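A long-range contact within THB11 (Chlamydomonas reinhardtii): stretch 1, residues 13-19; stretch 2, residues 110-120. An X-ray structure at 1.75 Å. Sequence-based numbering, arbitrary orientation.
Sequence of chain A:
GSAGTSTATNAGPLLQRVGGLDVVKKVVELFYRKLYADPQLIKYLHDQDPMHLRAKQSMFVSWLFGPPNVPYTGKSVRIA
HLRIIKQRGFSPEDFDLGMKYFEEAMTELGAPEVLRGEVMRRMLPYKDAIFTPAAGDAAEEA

Stretch 1 13-19: PLLQRVG
Stretch 2, residues 110-120: GAPEVLRGEVM

A two-pronged arginine-carboxylate pair beside an apolar seam is a common way to join distant segments, and in THB11 it joins stretches whose touching residues are at least 93 positions apart. The guanidinium of Arg17 meets the carboxylate of Glu118 in a paired, bidentate arrangement: NH1 donates to OE1 at 2.8 Å and NH2 to OE2 at 3.0 Å, with N-H...O angles of 168° and 177°. OE1 lies at the edge of the guanidinium, near its plane, so charge attraction and hydrogen-bond direction reinforce each other. Arg17 reaches across with chi1 to chi4 of -76°, -175°, -79° and 120°; Glu118 is extended, with both chi1 and chi2 t and chi3 at -15°.

Both partners stand on helical backbone. Pro13, at phi/psi -68/145, is the N-cap of a short helix that includes Leu14 to Arg17, where Arg17 N bonds to Pro13 O at 3.0 Å. Gly19, at 109/9, leaves it through a Schellman motif, a positive phi at which a CB would jam against the preceding carbonyl. Pro112, at -73/157, occupies the N-cap position of the second helix, which runs from Glu113 through Met120 and continues beyond; Arg116 N bonds to Pro112 O at 3.0 Å. The two helices run in broadly opposite senses, at an incline to each other. The backbones come closest at Val18 and Ala111, whose CA atoms lie 5.9 Å apart.

Beneath the polar pair, Leu115 (chi1 t, chi2 m) points toward the first stretch and Leu14 (t, p) toward the second. Leu14 CD1 presses tightly on Leu115 CD2 at 3.1 Å and reaches Val119 CG2 at 4.0 Å. Val18 (chi1 p) extends this apolar seam: its CG2 lies 3.9 Å from Leu115 CD1 and 4.1 Å from Ala111 CB. Altogether 306 Å² is buried, summed over both sides.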

# COMPACT_ATOMS: atom_id res chain seq x y z
N PRO A 13 14.05 15.78 0.31
CA PRO A 13 13.44 14.52 -0.16
C PRO A 13 12.46 13.93 0.85
O PRO A 13 12.66 14.01 2.06
CB PRO A 13 14.65 13.60 -0.37
CG PRO A 13 15.70 14.14 0.52
CD PRO A 13 15.50 15.63 0.55
N LEU A 14 11.41 13.32 0.31
CA LEU A 14 10.35 12.73 1.12
C LEU A 14 10.90 11.73 2.13
O LEU A 14 10.39 11.62 3.25
CB LEU A 14 9.35 12.06 0.17
CG LEU A 14 8.14 11.29 0.71
CD1 LEU A 14 7.31 12.17 1.59
CD2 LEU A 14 7.32 10.79 -0.47
N LEU A 15 11.93 10.98 1.75
CA LEU A 15 12.47 9.94 2.63
C LEU A 15 13.06 10.55 3.90
O LEU A 15 12.86 10.03 5.00
CB LEU A 15 13.52 9.13 1.88
CG LEU A 15 14.34 8.07 2.62
CD1 LEU A 15 13.46 6.96 3.15
CD2 LEU A 15 15.41 7.52 1.69
N GLN A 16 13.78 11.67 3.75
CA GLN A 16 14.30 12.38 4.91
C GLN A 16 13.18 13.02 5.72
O GLN A 16 13.19 12.98 6.95
CB GLN A 16 15.30 13.43 4.45
CG GLN A 16 15.74 14.44 5.50
CD GLN A 16 16.54 15.59 4.90
OE1 GLN A 16 16.60 15.74 3.68
NE2 GLN A 16 17.15 16.40 5.76
N ARG A 17 12.20 13.61 5.03
CA ARG A 17 11.16 14.35 5.73
C ARG A 17 10.36 13.43 6.65
O ARG A 17 10.05 13.80 7.79
CB ARG A 17 10.26 15.07 4.72
CG ARG A 17 10.92 16.32 4.15
CD ARG A 17 10.01 17.13 3.23
NE ARG A 17 9.91 16.56 1.89
CZ ARG A 17 8.79 16.15 1.32
NH1 ARG A 17 7.62 16.24 1.95
NH2 ARG A 17 8.82 15.65 0.09
N VAL A 18 10.03 12.22 6.19
CA VAL A 18 9.29 11.28 7.03
C VAL A 18 10.14 10.69 8.15
O VAL A 18 9.60 10.01 9.03
CB VAL A 18 8.69 10.14 6.18
CG1 VAL A 18 9.74 9.11 5.83
CG2 VAL A 18 7.53 9.48 6.92
N GLY A 19 11.44 10.94 8.16
CA GLY A 19 12.30 10.48 9.23
C GLY A 19 13.26 9.36 8.87
O GLY A 19 13.89 8.81 9.77
N GLY A 110 4.38 9.31 13.90
CA GLY A 110 4.72 10.71 14.04
C GLY A 110 4.85 11.50 12.76
O GLY A 110 5.34 12.64 12.82
N ALA A 111 4.42 10.97 11.63
CA ALA A 111 4.51 11.73 10.39
C ALA A 111 3.44 12.82 10.37
O ALA A 111 2.28 12.54 10.68
CB ALA A 111 4.35 10.81 9.18
N PRO A 112 3.78 14.05 10.00
CA PRO A 112 2.78 15.12 9.97
C PRO A 112 1.80 14.96 8.81
O PRO A 112 2.10 14.36 7.78
CB PRO A 112 3.62 16.39 9.83
CG PRO A 112 4.85 15.95 9.13
CD PRO A 112 5.10 14.52 9.52
N GLU A 113 0.62 15.56 8.99
CA GLU A 113 -0.45 15.39 8.01
C GLU A 113 -0.03 15.84 6.62
O GLU A 113 -0.44 15.23 5.62
CB GLU A 113 -1.70 16.15 8.47
CG GLU A 113 -2.97 15.82 7.67
CD GLU A 113 -3.12 16.66 6.41
OE1 GLU A 113 -2.45 17.71 6.29
OE2 GLU A 113 -3.93 16.28 5.53
N VAL A 114 0.77 16.91 6.51
CA VAL A 114 1.14 17.41 5.19
C VAL A 114 1.94 16.35 4.44
O VAL A 114 1.76 16.15 3.23
CB VAL A 114 1.90 18.74 5.31
CG1 VAL A 114 3.26 18.54 5.97
CG2 VAL A 114 2.06 19.39 3.94
N LEU A 115 2.81 15.64 5.15
CA LEU A 115 3.55 14.51 4.59
C LEU A 115 2.62 13.35 4.26
O LEU A 115 2.74 12.73 3.19
CB LEU A 115 4.61 14.09 5.60
CG LEU A 115 5.69 13.04 5.30
CD1 LEU A 115 5.11 11.71 4.87
CD2 LEU A 115 6.65 13.60 4.28
N ARG A 116 1.70 13.02 5.17
CA ARG A 116 0.79 11.92 4.91
C ARG A 116 -0.06 12.19 3.67
O ARG A 116 -0.27 11.29 2.85
CB ARG A 116 -0.10 11.68 6.12
CG ARG A 116 0.66 11.51 7.41
CD ARG A 116 -0.20 10.86 8.48
NE ARG A 116 -1.39 11.64 8.80
CZ ARG A 116 -1.52 12.44 9.86
NH1 ARG A 116 -0.52 12.59 10.72
NH2 ARG A 116 -2.66 13.08 10.07
N GLY A 117 -0.55 13.42 3.52
CA GLY A 117 -1.35 13.74 2.36
C GLY A 117 -0.56 13.59 1.07
O GLY A 117 -1.08 13.09 0.07
N GLU A 118 0.70 14.01 1.08
CA GLU A 118 1.56 13.86 -0.09
C GLU A 118 1.71 12.39 -0.47
O GLU A 118 1.56 12.02 -1.64
CB GLU A 118 2.92 14.49 0.21
CG GLU A 118 3.95 14.38 -0.90
CD GLU A 118 5.28 14.95 -0.47
OE1 GLU A 118 5.31 15.68 0.54
OE2 GLU A 118 6.30 14.68 -1.14
N VAL A 119 2.02 11.54 0.51
CA VAL A 119 2.16 10.10 0.26
C VAL A 119 0.84 9.50 -0.21
O VAL A 119 0.81 8.73 -1.18
CB VAL A 119 2.68 9.39 1.52
CG1 VAL A 119 2.66 7.88 1.36
CG2 VAL A 119 4.08 9.87 1.85
N MET A 120 -0.26 9.82 0.47
CA MET A 120 -1.53 9.21 0.08
C MET A 120 -1.98 9.68 -1.30
O MET A 120 -2.64 8.92 -2.02
CB MET A 120 -2.61 9.50 1.12
CG MET A 120 -2.32 8.94 2.51
SD MET A 120 -1.66 7.26 2.51
CE MET A 120 -3.05 6.37 1.81